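Local structure of MlnE (Bacillus amyloliquefaciens subsp. plantarum, 5D2E) at residues N189-F194 with Y421-G426; L195-A200 with V412-G417. The protein is the NADP-binding, B-type ketoreductase portion of a macrolactin assembly-line polyketide synthase, and probably reduces beta-keto groups of the growing chain. All coordinates share one frame; numbering follows the deposited sequence.

Contact 1 of 2, residues N189-F194 with Y421-G426. With NAP (NADP nicotinamide-adenine-dinucleotide phosphate), chain B.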
ATOM      1  N   ASN A 189       5.386  -5.950   2.188  1.00 26.97           N
ATOM      2  CA  ASN A 189       4.030  -6.142   2.724  1.00 29.61           C
ATOM      3  C   ASN A 189       2.939  -5.570   1.737  1.00 27.84           C
ATOM      4  O   ASN A 189       1.871  -6.134   1.560  1.00 28.93           O
ATOM      5  CB  ASN A 189       3.968  -5.410   4.087  1.00 33.46           C
ATOM      6  CG  ASN A 189       2.575  -5.363   4.655  1.00 41.35           C
ATOM      7  OD1 ASN A 189       1.954  -4.296   4.668  1.00 49.05           O
ATOM      8  ND2 ASN A 189       2.074  -6.480   5.064  1.00 32.83           N
ATOM      9  N   ALA A 190       3.312  -4.537   1.008  1.00 26.15           N
ATOM     10  CA  ALA A 190       2.375  -3.878   0.047  1.00 25.33           C
ATOM     11  C   ALA A 190       2.038  -4.737  -1.173  1.00 25.92           C
ATOM     12  O   ALA A 190       1.019  -4.533  -1.839  1.00 25.79           O
ATOM     13  CB  ALA A 190       2.876  -2.509  -0.354  1.00 23.25           C
ATOM     14  N   VAL A 191       2.850  -5.746  -1.459  1.00 25.29           N
ATOM     15  CA  VAL A 191       2.565  -6.641  -2.558  1.00 25.66           C
ATOM     16  C   VAL A 191       1.223  -7.299  -2.512  1.00 24.23           C
ATOM     17  O   VAL A 191       0.663  -7.520  -3.555  1.00 26.53           O
ATOM     18  CB  VAL A 191       3.679  -7.697  -2.675  1.00 26.13           C
ATOM     19  CG1 VAL A 191       3.355  -8.774  -3.673  1.00 27.59           C
ATOM     20  CG2 VAL A 191       5.012  -7.021  -2.996  1.00 28.34           C
ATOM     21  N   GLU A 192       0.691  -7.548  -1.327  1.00 24.71           N
ATOM     22  CA  GLU A 192      -0.599  -8.117  -1.176  1.00 28.57           C
ATOM     23  C   GLU A 192      -1.665  -7.319  -1.976  1.00 27.19           C
ATOM     24  O   GLU A 192      -2.517  -7.922  -2.605  1.00 28.15           O
ATOM     25  CB  GLU A 192      -1.002  -8.128   0.287  1.00 31.56           C
ATOM     26  CG  GLU A 192      -2.401  -8.679   0.528  1.00 41.72           C
ATOM     27  CD  GLU A 192      -3.035  -8.174   1.837  1.00 55.66           C
ATOM     28  OE1 GLU A 192      -2.466  -7.263   2.499  1.00 62.88           O
ATOM     29  OE2 GLU A 192      -4.116  -8.697   2.196  1.00 64.80           O
ATOM     30  N   SER A 193      -1.587  -5.985  -1.916  1.00 27.03           N
ATOM     31  CA  SER A 193      -2.542  -5.078  -2.611  1.00 26.39           C
ATOM     32  C   SER A 193      -2.412  -5.264  -4.121  1.00 27.30           C
ATOM     33  O   SER A 193      -3.384  -5.357  -4.793  1.00 28.22           O
ATOM     34  CB  SER A 193      -2.201  -3.648  -2.281  1.00 27.47           C
ATOM     35  OG  SER A 193      -2.269  -3.395  -0.907  1.00 29.39           O
ATOM     36  N   PHE A 194      -1.183  -5.436  -4.631  1.00 27.79           N
ATOM     37  CA  PHE A 194      -0.943  -5.756  -6.050  1.00 27.16           C
ATOM     38  C   PHE A 194      -1.565  -7.114  -6.401  1.00 28.07           C
ATOM     39  O   PHE A 194      -2.273  -7.239  -7.402  1.00 26.09           O
ATOM     40  CB  PHE A 194       0.586  -5.737  -6.286  1.00 27.57           C
ATOM     41  CG  PHE A 194       1.011  -6.044  -7.659  1.00 28.14           C
ATOM     42  CD1 PHE A 194       1.058  -5.029  -8.618  1.00 29.82           C
ATOM     43  CD2 PHE A 194       1.400  -7.324  -8.000  1.00 30.12           C
ATOM     44  CE1 PHE A 194       1.420  -5.310  -9.914  1.00 31.85           C
ATOM     45  CE2 PHE A 194       1.782  -7.619  -9.290  1.00 30.88           C
ATOM     46  CZ  PHE A 194       1.781  -6.596 -10.242  1.00 30.58           C
ATOM     47  N   TYR A 421      -1.259   1.321  -8.342  1.00 28.21           N
ATOM     48  CA  TYR A 421      -1.869   2.333  -7.440  1.00 29.36           C
ATOM     49  C   TYR A 421      -2.204   1.708  -6.089  1.00 26.94           C
ATOM     50  O   TYR A 421      -1.929   2.300  -5.030  1.00 26.65           O
ATOM     51  CB  TYR A 421      -3.122   2.929  -8.101  1.00 28.02           C
ATOM     52  CG  TYR A 421      -3.816   4.038  -7.355  1.00 29.57           C
ATOM     53  CD1 TYR A 421      -3.282   5.331  -7.300  1.00 29.67           C
ATOM     54  CD2 TYR A 421      -5.057   3.820  -6.773  1.00 30.81           C
ATOM     55  CE1 TYR A 421      -3.929   6.357  -6.618  1.00 31.56           C
ATOM     56  CE2 TYR A 421      -5.723   4.851  -6.107  1.00 31.93           C
ATOM     57  CZ  TYR A 421      -5.155   6.093  -6.040  1.00 33.71           C
ATOM     58  OH  TYR A 421      -5.849   7.060  -5.382  1.00 40.00           O
ATOM     59  N   ALA A 422      -2.814   0.524  -6.106  1.00 27.49           N
ATOM     60  CA  ALA A 422      -3.170  -0.208  -4.911  1.00 25.29           C
ATOM     61  C   ALA A 422      -1.895  -0.510  -4.110  1.00 27.14           C
ATOM     62  O   ALA A 422      -1.857  -0.257  -2.905  1.00 25.26           O
ATOM     63  CB  ALA A 422      -3.909  -1.469  -5.270  1.00 28.49           C
ATOM     64  N   PHE A 423      -0.839  -0.966  -4.803  1.00 26.73           N
ATOM     65  CA  PHE A 423       0.453  -1.227  -4.174  1.00 26.80           C
ATOM     66  C   PHE A 423       1.025   0.041  -3.516  1.00 28.99           C
ATOM     67  O   PHE A 423       1.481   0.006  -2.364  1.00 24.82           O
ATOM     68  CB  PHE A 423       1.439  -1.772  -5.213  1.00 25.23           C
ATOM     69  CG  PHE A 423       2.850  -1.848  -4.722  1.00 24.67           C
ATOM     70  CD1 PHE A 423       3.262  -2.959  -4.002  1.00 26.69           C
ATOM     71  CD2 PHE A 423       3.711  -0.819  -4.884  1.00 25.94           C
ATOM     72  CE1 PHE A 423       4.538  -3.079  -3.532  1.00 28.68           C
ATOM     73  CE2 PHE A 423       4.995  -0.880  -4.338  1.00 29.10           C
ATOM     74  CZ  PHE A 423       5.407  -2.035  -3.687  1.00 29.62           C
ATOM     75  N   ALA A 424       1.069   1.138  -4.281  1.00 26.77           N
ATOM     76  CA  ALA A 424       1.651   2.367  -3.800  1.00 26.93           C
ATOM     77  C   ALA A 424       0.947   2.854  -2.483  1.00 25.97           C
ATOM     78  O   ALA A 424       1.596   3.244  -1.506  1.00 26.46           O
ATOM     79  CB  ALA A 424       1.628   3.417  -4.859  1.00 27.41           C
ATOM     80  N   ASN A 425      -0.370   2.764  -2.447  1.00 26.02           N
ATOM     81  CA  ASN A 425      -1.093   3.182  -1.303  1.00 25.34           C
ATOM     82  C   ASN A 425      -0.820   2.203  -0.154  1.00 25.41           C
ATOM     83  O   ASN A 425      -0.618   2.618   0.985  1.00 25.64           O
ATOM     84  CB  ASN A 425      -2.564   3.306  -1.623  1.00 27.47           C
ATOM     85  CG  ASN A 425      -2.853   4.624  -2.386  1.00 27.23           C
ATOM     86  OD1 ASN A 425      -2.735   5.697  -1.821  1.00 27.98           O
ATOM     87  ND2 ASN A 425      -3.126   4.521  -3.683  1.00 28.69           N
ATOM     88  N   GLY A 426      -0.749   0.904  -0.475  1.00 24.37           N
ATOM     89  CA  GLY A 426      -0.519  -0.119   0.541  1.00 24.80           C
ATOM     90  C   GLY A 426       0.853   0.058   1.170  1.00 26.94           C
ATOM     91  O   GLY A 426       1.042  -0.242   2.366  1.00 25.57           O
TER
HETATM   92  PA  NAP B 601      -5.458  15.294  -7.594  1.00 37.79           P
HETATM   93  O1A NAP B 601      -6.432  16.502  -7.642  1.00 39.96           O
HETATM   94  O2A NAP B 601      -4.730  14.776  -8.821  1.00 38.21           O
HETATM   95  O5B NAP B 601      -4.318  15.806  -6.582  1.00 34.52           O
HETATM   96  C5B NAP B 601      -3.115  15.058  -6.458  1.00 34.33           C
HETATM   97  C4B NAP B 601      -2.031  16.100  -6.578  1.00 32.59           C
HETATM   98  O4B NAP B 601      -0.761  15.424  -6.458  1.00 31.32           O
HETATM   99  C3B NAP B 601      -1.984  16.842  -7.943  1.00 37.75           C
HETATM  100  O3B NAP B 601      -2.333  18.220  -7.778  1.00 36.49           O
HETATM  101  C2B NAP B 601      -0.515  16.734  -8.383  1.00 34.25           C
HETATM  102  O2B NAP B 601      -0.039  17.958  -8.870  1.00 33.34           O
HETATM  103  C1B NAP B 601       0.189  16.254  -7.091  1.00 32.37           C
HETATM  104  N9A NAP B 601       1.372  15.435  -7.318  1.00 33.48           N
HETATM  105  C8A NAP B 601       1.473  14.267  -8.061  1.00 32.99           C
HETATM  106  N7A NAP B 601       2.774  13.810  -8.091  1.00 31.38           N
HETATM  107  C5A NAP B 601       3.487  14.641  -7.304  1.00 31.69           C
HETATM  108  C6A NAP B 601       4.873  14.750  -6.906  1.00 31.87           C
HETATM  109  N6A NAP B 601       5.739  13.777  -7.342  1.00 36.22           N
HETATM  110  N1A NAP B 601       5.260  15.855  -6.124  1.00 29.97           N
HETATM  111  C2A NAP B 601       4.352  16.766  -5.728  1.00 33.64           C
HETATM  112  N3A NAP B 601       3.034  16.723  -6.069  1.00 35.38           N
HETATM  113  C4A NAP B 601       2.566  15.729  -6.830  1.00 32.23           C
HETATM  114  O3  NAP B 601      -6.168  14.015  -6.873  1.00 39.12           O
HETATM  115  PN  NAP B 601      -7.154  14.048  -5.584  1.00 41.92           P
HETATM  116  O1N NAP B 601      -8.522  13.518  -5.975  1.00 44.91           O
HETATM  117  O2N NAP B 601      -6.863  15.347  -4.881  1.00 40.25           O
HETATM  118  O5D NAP B 601      -6.578  12.925  -4.573  1.00 47.23           O
HETATM  119  C5D NAP B 601      -5.487  13.356  -3.709  1.00 47.29           C
HETATM  120  C4D NAP B 601      -4.900  12.191  -2.900  1.00 45.78           C
HETATM  121  O4D NAP B 601      -5.904  11.446  -2.226  1.00 42.29           O
HETATM  122  C3D NAP B 601      -4.204  11.212  -3.854  1.00 46.67           C
HETATM  123  O3D NAP B 601      -2.968  10.821  -3.285  1.00 40.74           O
HETATM  124  C2D NAP B 601      -5.173  10.054  -4.004  1.00 49.10           C
HETATM  125  O2D NAP B 601      -4.502   8.806  -4.337  1.00 49.66           O
HETATM  126  C1D NAP B 601      -5.953  10.054  -2.658  1.00 46.46           C
HETATM  127  N1N NAP B 601      -7.317   9.502  -2.860  1.00 48.81           N
HETATM  128  C2N NAP B 601      -8.299  10.234  -3.503  1.00 47.89           C
HETATM  129  C3N NAP B 601      -9.605   9.762  -3.733  1.00 47.03           C
HETATM  130  C7N NAP B 601     -10.690  10.618  -4.444  1.00 50.30           C
HETATM  131  O7N NAP B 601     -11.804  10.142  -4.686  1.00 41.04           O
HETATM  132  N7N NAP B 601     -10.496  11.895  -4.802  1.00 47.65           N
HETATM  133  C4N NAP B 601      -9.893   8.457  -3.308  1.00 41.10           C
HETATM  134  C5N NAP B 601      -8.885   7.701  -2.696  1.00 45.13           C
HETATM  135  C6N NAP B 601      -7.609   8.244  -2.458  1.00 47.13           C
HETATM  136  P2B NAP B 601       1.219  18.109  -9.918  1.00 36.08           P
HETATM  137  O1X NAP B 601       0.901  17.331 -11.187  1.00 36.16           O
HETATM  138  O2X NAP B 601       1.375  19.649 -10.125  1.00 36.27           O
HETATM  139  O3X NAP B 601       2.402  17.506  -9.211  1.00 39.49           O
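Ala-190 and Ser-193 pack against Ala-422, Phe-423 and Gly-426 where two helices meet in a buried contact, nearly antiparallel, their segment axes 152° apart and 7.3 Å at closest approach. Tyr-421 leads its ring away from residues 189-194 to NADP, where OH is hydrogen-bonded to the ribose hydroxyl O2D, near the plane of the ring; either could be the donor, and the modelled 2.4 Å between OH and O2D is very short and doubtful. Ala-422 brings its carbonyl O to within 3.5 Å of Ser-193 CB. Phe-423 contributes the largest share of the packing. Its CG is anti to the backbone N (chi1 170°), and beyond it the ring leans to the other helix: CE1 lies 3.6 Å from Ala-190 CB, CD1 is close to Ala-190 O, and Val-191 CG2 touches CE1 at 4.0 Å, the two side chains lying oblique. Leu-148 of helix 141-164 touches the same phenyl. Asn-425 ND2 sits over the centre of the Tyr-421 ring, 3.3 Å above the plane, and donates to Tyr-421 O at 2.9 Å, while the backbone N of Asn-425 reaches that oxygen from the opposite face; OD1 accepts from Lys-384 NZ, another NADP-binding residue. The spacing matches the Tyr-x-x-x-Asn motif of polyketide ketoreductases. Gly-426, without a side chain, lets the helices draw close: Ala-190 CB comes 3.6 Å from Gly-426 C, and Ser-193 OG lies by its CA while bonding to Ala-411 O. Across the interface the attraction is thus mainly packing: Phe-423 on Ala-190 and Val-191, and Ser-193 and Ala-190 close on Ala-422 and Gly-426; the polar groups of Tyr-421 and Asn-425 serve the cofactor side of the helix.

Contact 2 of 2, residues L195-A200 with V412-G417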
ATOM      1  N   LEU A 195      -1.281  -8.141  -5.616  1.00 25.91           N
ATOM      2  CA  LEU A 195      -1.760  -9.488  -5.938  1.00 26.60           C
ATOM      3  C   LEU A 195      -3.277  -9.598  -5.935  1.00 27.94           C
ATOM      4  O   LEU A 195      -3.879 -10.338  -6.754  1.00 28.72           O
ATOM      5  CB  LEU A 195      -1.193 -10.523  -4.940  1.00 27.12           C
ATOM      6  CG  LEU A 195       0.335 -10.676  -4.942  1.00 27.08           C
ATOM      7  CD1 LEU A 195       0.824 -11.499  -3.776  1.00 28.94           C
ATOM      8  CD2 LEU A 195       0.768 -11.314  -6.256  1.00 27.36           C
ATOM      9  N   LYS A 196      -3.914  -8.927  -5.008  1.00 27.99           N
ATOM     10  CA  LYS A 196      -5.383  -8.934  -4.954  1.00 30.51           C
ATOM     11  C   LYS A 196      -5.907  -8.360  -6.249  1.00 27.99           C
ATOM     12  O   LYS A 196      -6.909  -8.813  -6.760  1.00 28.61           O
ATOM     13  CB  LYS A 196      -5.906  -8.035  -3.840  1.00 31.79           C
ATOM     14  CG  LYS A 196      -5.854  -8.649  -2.475  1.00 37.11           C
ATOM     15  CD  LYS A 196      -6.416  -7.603  -1.508  1.00 38.56           C
ATOM     16  CE  LYS A 196      -6.938  -8.257  -0.272  1.00 42.11           C
ATOM     17  NZ  LYS A 196      -6.819  -7.217   0.770  1.00 44.59           N
ATOM     18  N   THR A 197      -5.222  -7.365  -6.791  1.00 26.90           N
ATOM     19  CA  THR A 197      -5.746  -6.791  -8.065  1.00 30.75           C
ATOM     20  C   THR A 197      -5.401  -7.651  -9.283  1.00 31.41           C
ATOM     21  O   THR A 197      -6.226  -7.798 -10.166  1.00 31.61           O
ATOM     22  CB  THR A 197      -5.708  -5.233  -8.198  1.00 36.39           C
ATOM     23  OG1 THR A 197      -5.639  -4.711  -9.596  1.00 37.70           O
ATOM     24  CG2 THR A 197      -4.893  -4.562  -7.204  1.00 27.31           C
ATOM     25  N   VAL A 198      -4.234  -8.312  -9.282  1.00 30.18           N
ATOM     26  CA  VAL A 198      -3.960  -9.335 -10.340  1.00 30.44           C
ATOM     27  C   VAL A 198      -5.098 -10.358 -10.360  1.00 29.86           C
ATOM     28  O   VAL A 198      -5.619 -10.741 -11.435  1.00 31.75           O
ATOM     29  CB  VAL A 198      -2.610 -10.033 -10.097  1.00 35.18           C
ATOM     30  CG1 VAL A 198      -2.459 -11.295 -10.929  1.00 35.29           C
ATOM     31  CG2 VAL A 198      -1.486  -9.040 -10.324  1.00 37.50           C
ATOM     32  N   GLN A 199      -5.462 -10.843  -9.177  1.00 28.33           N
ATOM     33  CA  GLN A 199      -6.492 -11.830  -9.092  1.00 30.00           C
ATOM     34  C   GLN A 199      -7.854 -11.276  -9.621  1.00 33.74           C
ATOM     35  O   GLN A 199      -8.609 -12.008 -10.230  1.00 29.68           O
ATOM     36  CB  GLN A 199      -6.646 -12.355  -7.679  1.00 32.15           C
ATOM     37  CG  GLN A 199      -7.488 -13.616  -7.616  1.00 32.25           C
ATOM     38  CD  GLN A 199      -7.448 -14.386  -6.309  1.00 35.46           C
ATOM     39  OE1 GLN A 199      -8.398 -15.033  -5.952  1.00 49.46           O
ATOM     40  NE2 GLN A 199      -6.395 -14.314  -5.607  1.00 32.10           N
ATOM     41  N   ALA A 200      -8.146  -9.999  -9.368  1.00 31.23           N
ATOM     42  CA  ALA A 200      -9.411  -9.408  -9.866  1.00 32.08           C
ATOM     43  C   ALA A 200      -9.358  -9.297 -11.384  1.00 32.91           C
ATOM     44  O   ALA A 200     -10.358  -9.489 -12.055  1.00 36.95           O
ATOM     45  CB  ALA A 200      -9.639  -8.054  -9.246  1.00 34.16           C
ATOM     46  N   VAL A 412      -6.902  -2.142  -0.126  1.00 29.38           N
ATOM     47  CA  VAL A 412      -7.599  -3.195   0.573  1.00 30.32           C
ATOM     48  C   VAL A 412      -8.645  -3.914  -0.255  1.00 35.55           C
ATOM     49  O   VAL A 412      -8.803  -5.123  -0.126  1.00 35.70           O
ATOM     50  CB  VAL A 412      -8.238  -2.647   1.893  1.00 34.77           C
ATOM     51  CG1 VAL A 412      -9.003  -3.764   2.543  1.00 42.64           C
ATOM     52  CG2 VAL A 412      -7.137  -2.206   2.868  1.00 34.65           C
ATOM     53  N   LEU A 413      -9.369  -3.182  -1.106  1.00 31.59           N
ATOM     54  CA  LEU A 413     -10.358  -3.766  -1.965  1.00 33.38           C
ATOM     55  C   LEU A 413     -10.043  -3.219  -3.360  1.00 35.23           C
ATOM     56  O   LEU A 413     -10.630  -2.207  -3.809  1.00 39.58           O
ATOM     57  CB  LEU A 413     -11.739  -3.271  -1.514  1.00 36.39           C
ATOM     58  CG  LEU A 413     -12.200  -3.543  -0.074  1.00 38.35           C
ATOM     59  CD1 LEU A 413     -13.351  -2.607   0.298  1.00 39.28           C
ATOM     60  CD2 LEU A 413     -12.604  -5.001   0.100  1.00 42.68           C
ATOM     61  N   PRO A 414      -9.107  -3.830  -4.063  1.00 40.62           N
ATOM     62  CA  PRO A 414      -8.803  -3.112  -5.325  1.00 45.37           C
ATOM     63  C   PRO A 414      -9.731  -3.431  -6.464  1.00 35.70           C
ATOM     64  O   PRO A 414     -10.565  -4.313  -6.369  1.00 37.27           O
ATOM     65  CB  PRO A 414      -7.352  -3.480  -5.651  1.00 48.79           C
ATOM     66  CG  PRO A 414      -7.110  -4.737  -4.865  1.00 48.38           C
ATOM     67  CD  PRO A 414      -8.016  -4.724  -3.656  1.00 51.63           C
ATOM     68  N   ASN A 415      -9.672  -2.602  -7.469  1.00 37.91           N
ATOM     69  CA  ASN A 415     -10.392  -2.884  -8.670  1.00 45.57           C
ATOM     70  C   ASN A 415      -9.400  -3.137  -9.723  1.00 36.97           C
ATOM     71  O   ASN A 415      -8.292  -2.566  -9.732  1.00 31.99           O
ATOM     72  CB  ASN A 415     -11.332  -1.722  -9.047  1.00 52.59           C
ATOM     73  CG  ASN A 415     -12.259  -1.384  -7.896  1.00 63.60           C
ATOM     74  OD1 ASN A 415     -13.308  -2.000  -7.754  1.00 52.37           O
ATOM     75  ND2 ASN A 415     -11.799  -0.504  -6.988  1.00 65.86           N
ATOM     76  N   ALA A 416      -9.846  -3.984 -10.627  1.00 38.80           N
ATOM     77  CA  ALA A 416      -9.159  -4.229 -11.850  1.00 33.82           C
ATOM     78  C   ALA A 416      -8.600  -2.936 -12.458  1.00 34.00           C
ATOM     79  O   ALA A 416      -9.290  -1.920 -12.546  1.00 34.18           O
ATOM     80  CB  ALA A 416     -10.106  -4.963 -12.786  1.00 37.14           C
ATOM     81  N   GLY A 417      -7.340  -2.930 -12.870  1.00 30.65           N
ATOM     82  CA  GLY A 417      -6.744  -1.727 -13.432  1.00 31.40           C
ATOM     83  C   GLY A 417      -5.933  -0.834 -12.493  1.00 32.14           C
ATOM     84  O   GLY A 417      -5.221   0.038 -12.944  1.00 32.61           O
TER
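The loop leading into the helix of the NADP-binding tyrosine leans on helix 186-201, with Pro-414 set between Lys-196 and Thr-197. Lys-196 lies across the proline at about a right angle: its CB is 3.7 Å from Pro-414 CG, and its CD approaches Pro-414 CD. Lys-196 CG is anti to its carbonyl carbon (chi1 -80°) and the chain runs extended beyond it, past the ring, to where NZ donates a hydrogen bond to Val-412 O (3.0 Å). The ammonium nitrogen stands 20° out of the carbonyl plane, with a C=O...N angle of 129°. Glu-192, one turn earlier, makes a long, weak ion pair with the same nitrogen. On the neighbouring side chain, Thr-197 CB is 3.5 Å from Pro-414 CB; the methyl is modelled too close to the ring for its distances to be trusted. This loop follows strand 402-408 of the Rossmann-type fold and turns into helix 419-437, whose Ala-422 also touches both Thr-197 and Pro-414. The bound cofactor is about 10 Å from the Asn-415 side chain, between nearest atoms. Thr-197 OG1, anti to its backbone N, faces the loop backbone and gives a weak hydrogen bond of 3.4 Å to Asn-415 O. Farther on, Ala-200 comes within 4.3 Å of Ala-416 N with its CB. At Gly-417 the chain turns with a positive phi that itself calls for glycine, and its N is bonded to Glu-201 OE2, just past the helix segment.

From the N terminus, the chain first meets both contacts on one helix, 186-201: residues 189-194 serve contact 1 and residues 195-200 follow directly for contact 2. It then runs for more than two hundred residues, through the rest of the N-terminal half and much of the NADP-binding half, before returning. The loop 412-417 closes contact 2 first; helix 419-437 then closes contact 1, so the shorter closure lies within the longer. Their centres are 9 Å apart, and Ser-193 O packs on Pro-414 CG. Together they join the N-terminal half of the ketoreductase to the NADP-binding half, contact 1 deep inside and contact 2 nearer the surface.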